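Local structure of fructosamine deglycase FrlB (3EUA) at the interface of chains A and B. The protein catalyses the conversion of a range of fructosamine 6-phosphates to glucose 6-phosphate and a free amino acid. Residues are numbered along the deposited sequence; one frame, centred on the assembly and turned at random. Chains: chain A/B, Putative fructose-aminoacid-6-phosphate deglycase.

Contact 1: the interface of chains A and B. Residues chain A 217-218, 221, 322-323; chain B 237-241.
The short 3-10 helix 236-239 of chain B pushes B:Glu238 into a polar notch of chain A, made by A:Trp221, just past the end of helix 205-220, and by the loop residues A:Arg322 and A:Tyr323. The B:Glu238 chain bends at its second torsion (chi2 -77°), which turns the carboxylate toward the backbone of that loop. OE1 of B:Glu238 takes two donors: the backbone N of A:Arg322 at 2.9 Å on its syn lone pair, and the indole NE1 of A:Trp221 at 3.0 Å on its anti lone pair. OE2 of B:Glu238 accepts the backbone N of A:Tyr323, also 2.9 Å away and somewhat out of the carboxylate plane. The guanidinium of A:Arg322 turns instead to the main chain, where NE and NH2 each lie 2.8 Å from the carbonyl O of B:Glu238, both directed in the guanidinium plane. One face of that guanidinium lies over the indole of A:Trp221. An alanine in place of B:Glu238 would probably leave the indole N-H and the two loop amides without the carboxylate they share, the loop then being held here mainly through the carbonyl and phenol bonds. Apolar contacts flank the notch: the selenomethionine A:Met217 brings its CE to CG2 of B:Ile239, and CB of A:Tyr323 rests against the ring of B:Phe237. At the far end, the phenol OH of A:Tyr323 gives a 2.6 Å hydrogen bond to the carbonyl O of B:Ile240, approaching from above the carbonyl plane.

Contact 2: the interface of chains A and B. Residues chain A 33, 87, 89, 329; chain B 233-234, 261.
A:Tyr329, the C-terminal residue of chain A, lies against B:Arg261 of helix 256-269 and B:Phe233 of the 3-10 helix 231-234, anchoring the C-terminus across the dimer. B:Arg261 stretches out from CG to NE and takes the terminal carboxylate side-on, one nitrogen to each oxygen. NE of B:Arg261 donates to OXT of A:Tyr329 at 2.9 Å, while its NH2 donates to O of A:Tyr329 at 3.0 Å in an almost straight bond (177° at H). That O is met from above the plane of the terminal carboxylate, although it lies within the plane of the guanidinium. The phenol ring of A:Tyr329 is turned 23° from the guanidinium plane and passes alongside B:Phe233, whose CD2 edge lies against one face of the guanidinium, toward its rim, and probably helps fix its rotation.

The remaining nitrogen, NH1 of B:Arg261, forms a salt bridge of 3.1 Å to OE2 of A:Glu89, near the start of helix 88-99. OE2 of A:Glu89 also accepts NE2 of B:His234 at 2.6 Å, the imidazole and carboxylate meeting tip to tip with their planes 42° apart. The two donors reach OE2 from opposite faces of the carboxylate plane, so it is gripped from both sides. From loops of the first SIS domain, A:Cys33 sets its CB over the middle of the imidazole face of B:His234, in the partner's second SIS domain, 3.5 Å from the ring centroid, and the methyl CG2 of A:Thr87 touches CE1 of B:His234; together they probably limit how the ring can tilt. The other carboxylate oxygen is tied in through solvent: water 1 lies 2.8 Å from OE1 of A:Glu89 and 3.1 Å from NH2 of B:Arg261.

Contact 1: the interface of chains A and B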
HETATM    1  N   MSE A 217      -1.200   1.010 -17.330  0.50 17.43           N
HETATM    2  CA  MSE A 217      -2.535   1.586 -17.304  0.50 17.69           C
HETATM    3  C   MSE A 217      -2.572   2.961 -17.974  0.50 18.28           C
HETATM    4  O   MSE A 217      -3.176   3.128 -19.039  0.50 19.05           O
HETATM    5  CB  MSE A 217      -3.066   1.645 -15.857  0.50 17.40           C
HETATM    6  CG  MSE A 217      -3.216   0.265 -15.205  0.50 16.88           C
HETATM    7 SE   MSE A 217      -3.846   0.296 -13.394  0.38 16.65          SE
HETATM    8  CE  MSE A 217      -5.800   0.760 -13.816  0.50 12.67           C
ATOM      9  N   GLU A 218      -1.879   3.921 -17.387  1.00 19.14           N
ATOM     10  CA  GLU A 218      -1.847   5.287 -17.902  1.00 19.58           C
ATOM     11  C   GLU A 218      -1.345   5.447 -19.310  1.00 19.81           C
ATOM     12  O   GLU A 218      -2.045   6.025 -20.158  1.00 20.36           O
ATOM     13  CB  GLU A 218      -0.960   6.168 -17.021  1.00 19.65           C
ATOM     14  CG  GLU A 218      -0.975   7.660 -17.332  1.00 20.10           C
ATOM     15  CD  GLU A 218       0.052   8.448 -16.498  1.00 22.08           C
ATOM     16  OE1 GLU A 218       0.879   7.839 -15.776  1.00 24.83           O
ATOM     17  OE2 GLU A 218       0.035   9.704 -16.603  1.00 26.57           O
ATOM     18  N   TRP A 221      -2.795   1.818 -21.724  1.00 18.57           N
ATOM     19  CA  TRP A 221      -4.156   1.303 -21.560  1.00 18.62           C
ATOM     20  C   TRP A 221      -4.163  -0.229 -21.511  1.00 18.80           C
ATOM     21  O   TRP A 221      -4.960  -0.875 -22.168  1.00 18.82           O
ATOM     22  CB  TRP A 221      -5.124   1.808 -22.629  1.00 19.29           C
ATOM     23  CG  TRP A 221      -5.159   3.281 -22.779  1.00 19.36           C
ATOM     24  CD1 TRP A 221      -4.797   4.223 -21.856  1.00 20.55           C
ATOM     25  CD2 TRP A 221      -5.743   3.985 -23.855  1.00 20.80           C
ATOM     26  NE1 TRP A 221      -5.039   5.490 -22.346  1.00 20.79           N
ATOM     27  CE2 TRP A 221      -5.623   5.367 -23.576  1.00 21.18           C
ATOM     28  CE3 TRP A 221      -6.325   3.586 -25.071  1.00 20.86           C
ATOM     29  CZ2 TRP A 221      -6.075   6.353 -24.462  1.00 20.39           C
ATOM     30  CZ3 TRP A 221      -6.778   4.572 -25.944  1.00 20.41           C
ATOM     31  CH2 TRP A 221      -6.638   5.933 -25.629  1.00 20.26           C
ATOM     32  N   ARG A 322      -6.175  10.104 -23.001  1.00 20.72           N
ATOM     33  CA  ARG A 322      -7.523  10.412 -23.408  1.00 20.31           C
ATOM     34  C   ARG A 322      -8.195  11.278 -22.374  1.00 20.61           C
ATOM     35  O   ARG A 322      -9.121  11.966 -22.705  1.00 19.41           O
ATOM     36  CB  ARG A 322      -8.329   9.164 -23.680  1.00 20.25           C
ATOM     37  CG  ARG A 322      -8.377   8.140 -22.615  1.00 19.58           C
ATOM     38  CD  ARG A 322      -9.200   7.001 -23.134  1.00 20.85           C
ATOM     39  NE  ARG A 322      -9.036   5.795 -22.348  1.00 20.08           N
ATOM     40  CZ  ARG A 322      -9.418   4.598 -22.781  1.00 20.20           C
ATOM     41  NH1 ARG A 322      -9.968   4.450 -23.985  1.00 21.02           N
ATOM     42  NH2 ARG A 322      -9.211   3.524 -22.038  1.00 20.80           N
ATOM     43  N   TYR A 323      -7.677  11.291 -21.140  1.00 20.65           N
ATOM     44  CA  TYR A 323      -8.291  12.078 -20.063  1.00 21.09           C
ATOM     45  C   TYR A 323      -7.341  13.098 -19.461  1.00 21.77           C
ATOM     46  O   TYR A 323      -7.687  14.292 -19.384  1.00 21.79           O
ATOM     47  CB  TYR A 323      -8.846  11.166 -18.955  1.00 20.81           C
ATOM     48  CG  TYR A 323      -9.731  10.034 -19.468  1.00 19.70           C
ATOM     49  CD1 TYR A 323     -10.732  10.280 -20.398  1.00 20.05           C
ATOM     50  CD2 TYR A 323      -9.606   8.733 -18.978  1.00 17.35           C
ATOM     51  CE1 TYR A 323     -11.561   9.270 -20.860  1.00 19.37           C
ATOM     52  CE2 TYR A 323     -10.443   7.702 -19.451  1.00 17.98           C
ATOM     53  CZ  TYR A 323     -11.409   7.985 -20.389  1.00 19.08           C
ATOM     54  OH  TYR A 323     -12.250   6.993 -20.853  1.00 18.98           O
TER
ATOM     55  N   PHE B 237      -6.962   5.987 -14.115  1.00 18.26           N
ATOM     56  CA  PHE B 237      -8.207   6.427 -14.763  1.00 17.89           C
ATOM     57  C   PHE B 237      -8.173   6.359 -16.299  1.00 17.77           C
ATOM     58  O   PHE B 237      -9.221   6.253 -16.925  1.00 18.47           O
ATOM     59  CB  PHE B 237      -8.677   7.806 -14.226  1.00 18.12           C
ATOM     60  CG  PHE B 237      -7.942   9.020 -14.768  1.00 17.17           C
ATOM     61  CD1 PHE B 237      -6.573   9.047 -14.958  1.00 18.73           C
ATOM     62  CD2 PHE B 237      -8.645  10.217 -14.924  1.00 18.58           C
ATOM     63  CE1 PHE B 237      -5.943  10.190 -15.419  1.00 19.16           C
ATOM     64  CE2 PHE B 237      -8.029  11.380 -15.372  1.00 18.81           C
ATOM     65  CZ  PHE B 237      -6.674  11.380 -15.612  1.00 20.52           C
ATOM     66  N   GLU B 238      -6.992   6.379 -16.893  1.00 18.26           N
ATOM     67  CA  GLU B 238      -6.859   6.237 -18.340  1.00 18.46           C
ATOM     68  C   GLU B 238      -7.383   4.895 -18.862  1.00 19.14           C
ATOM     69  O   GLU B 238      -7.727   4.803 -20.038  1.00 18.85           O
ATOM     70  CB  GLU B 238      -5.416   6.411 -18.743  1.00 18.34           C
ATOM     71  CG  GLU B 238      -4.901   7.872 -18.691  1.00 18.30           C
ATOM     72  CD  GLU B 238      -5.364   8.705 -19.857  1.00 19.08           C
ATOM     73  OE1 GLU B 238      -5.415   8.185 -21.000  1.00 19.64           O
ATOM     74  OE2 GLU B 238      -5.666   9.892 -19.670  1.00 18.67           O
ATOM     75  N   ILE B 239      -7.487   3.886 -17.987  1.00 19.46           N
ATOM     76  CA  ILE B 239      -7.978   2.546 -18.361  1.00 20.12           C
ATOM     77  C   ILE B 239      -9.503   2.486 -18.538  1.00 20.16           C
ATOM     78  O   ILE B 239     -10.031   1.589 -19.223  1.00 20.33           O
ATOM     79  CB  ILE B 239      -7.596   1.470 -17.270  1.00 19.63           C
ATOM     80  CG1 ILE B 239      -7.460   0.047 -17.855  1.00 21.87           C
ATOM     81  CG2 ILE B 239      -8.590   1.432 -16.115  1.00 19.84           C
ATOM     82  CD1 ILE B 239      -6.330  -0.091 -18.854  1.00 20.77           C
ATOM     83  N   ILE B 240     -10.226   3.421 -17.941  1.00 20.47           N
ATOM     84  CA  ILE B 240     -11.676   3.303 -17.971  1.00 21.23           C
ATOM     85  C   ILE B 240     -12.307   3.691 -19.316  1.00 21.76           C
ATOM     86  O   ILE B 240     -11.825   4.585 -20.045  1.00 21.67           O
ATOM     87  CB  ILE B 240     -12.352   4.101 -16.793  1.00 21.74           C
ATOM     88  CG1 ILE B 240     -13.702   3.445 -16.400  1.00 22.85           C
ATOM     89  CG2 ILE B 240     -12.495   5.614 -17.137  1.00 19.17           C
ATOM     90  CD1 ILE B 240     -14.425   4.169 -15.311  1.00 21.30           C
ATOM     91  N   ASP B 241     -13.343   2.932 -19.658  1.00 22.48           N
ATOM     92  CA  ASP B 241     -14.173   3.159 -20.832  1.00 23.13           C
ATOM     93  C   ASP B 241     -15.516   2.497 -20.466  1.00 23.32           C
ATOM     94  O   ASP B 241     -15.628   1.915 -19.392  1.00 22.19           O
ATOM     95  CB  ASP B 241     -13.528   2.654 -22.136  1.00 23.67           C
ATOM     96  CG  ASP B 241     -13.447   1.135 -22.252  1.00 26.26           C
ATOM     97  OD1 ASP B 241     -14.098   0.390 -21.503  1.00 29.18           O
ATOM     98  OD2 ASP B 241     -12.741   0.674 -23.174  1.00 31.24           O
TER

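Contact 2: the interface of chains A and B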
ATOM      1  N   CYS A  33       1.691  12.141  -5.636  1.00 19.37           N
ATOM      2  CA  CYS A  33       0.687  11.398  -6.356  1.00 19.76           C
ATOM      3  C   CYS A  33       1.249  10.509  -7.461  1.00 20.05           C
ATOM      4  O   CYS A  33       2.203  10.875  -8.143  1.00 19.91           O
ATOM      5  CB  CYS A  33      -0.335  12.333  -7.010  1.00 21.57           C
ATOM      6  SG  CYS A  33      -1.272  13.345  -5.843  1.00 21.29           S
ATOM      7  N   THR A  87       0.694  19.646  -9.933  1.00 23.79           N
ATOM      8  CA  THR A  87      -0.258  18.663  -9.416  1.00 23.30           C
ATOM      9  C   THR A  87      -1.010  19.297  -8.251  1.00 22.73           C
ATOM     10  O   THR A  87      -0.425  19.483  -7.176  1.00 22.14           O
ATOM     11  CB  THR A  87       0.426  17.420  -8.956  1.00 23.68           C
ATOM     12  OG1 THR A  87       1.390  17.021  -9.946  1.00 23.65           O
ATOM     13  CG2 THR A  87      -0.635  16.344  -8.758  1.00 22.11           C
ATOM     14  N   GLU A  89      -3.172  18.471  -5.925  1.00 20.51           N
ATOM     15  CA  GLU A  89      -3.237  17.830  -4.606  1.00 20.54           C
ATOM     16  C   GLU A  89      -1.896  17.925  -3.860  1.00 19.54           C
ATOM     17  O   GLU A  89      -1.848  18.061  -2.635  1.00 18.68           O
ATOM     18  CB  GLU A  89      -3.624  16.356  -4.694  1.00 20.69           C
ATOM     19  CG  GLU A  89      -4.918  16.059  -5.399  1.00 24.00           C
ATOM     20  CD  GLU A  89      -4.747  15.768  -6.881  1.00 28.42           C
ATOM     21  OE1 GLU A  89      -4.120  16.545  -7.633  1.00 27.99           O
ATOM     22  OE2 GLU A  89      -5.274  14.717  -7.281  1.00 32.59           O
ATOM     23  N   TYR A 329     -11.639  17.005 -14.357  1.00 26.77           N
ATOM     24  CA  TYR A 329     -11.905  15.922 -13.387  1.00 26.16           C
ATOM     25  C   TYR A 329     -11.426  16.236 -11.986  1.00 26.31           C
ATOM     26  O   TYR A 329     -10.527  17.060 -11.823  1.00 26.04           O
ATOM     27  CB  TYR A 329     -11.268  14.608 -13.833  1.00 25.36           C
ATOM     28  CG  TYR A 329      -9.775  14.684 -14.090  1.00 24.91           C
ATOM     29  CD1 TYR A 329      -8.852  14.549 -13.057  1.00 23.61           C
ATOM     30  CD2 TYR A 329      -9.298  14.868 -15.379  1.00 23.42           C
ATOM     31  CE1 TYR A 329      -7.502  14.608 -13.304  1.00 23.23           C
ATOM     32  CE2 TYR A 329      -7.953  14.931 -15.643  1.00 21.98           C
ATOM     33  CZ  TYR A 329      -7.050  14.792 -14.607  1.00 23.68           C
ATOM     34  OH  TYR A 329      -5.700  14.875 -14.907  1.00 22.94           O
ATOM     35  OXT TYR A 329     -11.917  15.625 -11.038  1.00 25.63           O
TER
ATOM     36  N   PHE B 233      -6.641   9.378 -10.352  1.00 18.45           N
ATOM     37  CA  PHE B 233      -6.502  10.525 -11.263  1.00 18.64           C
ATOM     38  C   PHE B 233      -5.061  10.858 -11.679  1.00 19.26           C
ATOM     39  O   PHE B 233      -4.815  11.863 -12.321  1.00 19.36           O
ATOM     40  CB  PHE B 233      -7.221  11.735 -10.670  1.00 18.81           C
ATOM     41  CG  PHE B 233      -8.720  11.564 -10.605  1.00 18.48           C
ATOM     42  CD1 PHE B 233      -9.482  11.568 -11.782  1.00 17.63           C
ATOM     43  CD2 PHE B 233      -9.380  11.433  -9.383  1.00 18.95           C
ATOM     44  CE1 PHE B 233     -10.819  11.419 -11.755  1.00 17.89           C
ATOM     45  CE2 PHE B 233     -10.760  11.270  -9.340  1.00 18.92           C
ATOM     46  CZ  PHE B 233     -11.484  11.269 -10.525  1.00 18.62           C
ATOM     47  N   HIS B 234      -4.129   9.979 -11.339  1.00 20.03           N
ATOM     48  CA  HIS B 234      -2.721  10.151 -11.656  1.00 20.48           C
ATOM     49  C   HIS B 234      -2.188   8.975 -12.438  1.00 20.95           C
ATOM     50  O   HIS B 234      -1.003   8.642 -12.380  1.00 21.17           O
ATOM     51  CB  HIS B 234      -1.969  10.435 -10.359  1.00 20.59           C
ATOM     52  CG  HIS B 234      -2.480  11.671  -9.704  1.00 20.46           C
ATOM     53  ND1 HIS B 234      -2.267  12.921 -10.241  1.00 23.09           N
ATOM     54  CD2 HIS B 234      -3.296  11.854  -8.641  1.00 23.22           C
ATOM     55  CE1 HIS B 234      -2.901  13.830  -9.516  1.00 23.11           C
ATOM     56  NE2 HIS B 234      -3.519  13.211  -8.528  1.00 23.25           N
ATOM     57  N   ARG B 261     -15.173  12.092  -6.035  1.00 19.29           N
ATOM     58  CA  ARG B 261     -14.536  12.616  -7.229  1.00 18.66           C
ATOM     59  C   ARG B 261     -14.341  11.497  -8.249  1.00 18.47           C
ATOM     60  O   ARG B 261     -14.607  11.646  -9.436  1.00 17.83           O
ATOM     61  CB  ARG B 261     -13.198  13.202  -6.812  1.00 18.93           C
ATOM     62  CG  ARG B 261     -12.481  13.983  -7.884  1.00 19.93           C
ATOM     63  CD  ARG B 261     -11.072  14.278  -7.493  1.00 19.46           C
ATOM     64  NE  ARG B 261     -10.444  14.998  -8.578  1.00 18.94           N
ATOM     65  CZ  ARG B 261      -9.140  15.177  -8.712  1.00 21.32           C
ATOM     66  NH1 ARG B 261      -8.309  14.709  -7.810  1.00 22.84           N
ATOM     67  NH2 ARG B 261      -8.666  15.847  -9.756  1.00 21.43           N
TER
HETATM   68  O   HOH W   1      -5.680  16.613  -9.927  1.00 30.97           O

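About 13 Å separates the C-alpha centres of contact 1 and contact 2, neighbouring patches of one two-fold interface, so each is repeated with the chains exchanged. No residue belongs to both, but they draw on the same stretches: chain B supplies consecutive 3-10 helices, 231-234 to contact 2 and 236-239 to contact 1, while the C-terminal tail of chain A runs from A:Arg322 and A:Tyr323 in contact 1 to A:Tyr329 in contact 2. The tail is thus held against the partner at both contacts. The protein is a homooctamer, and this pair probably forms one of its building blocks.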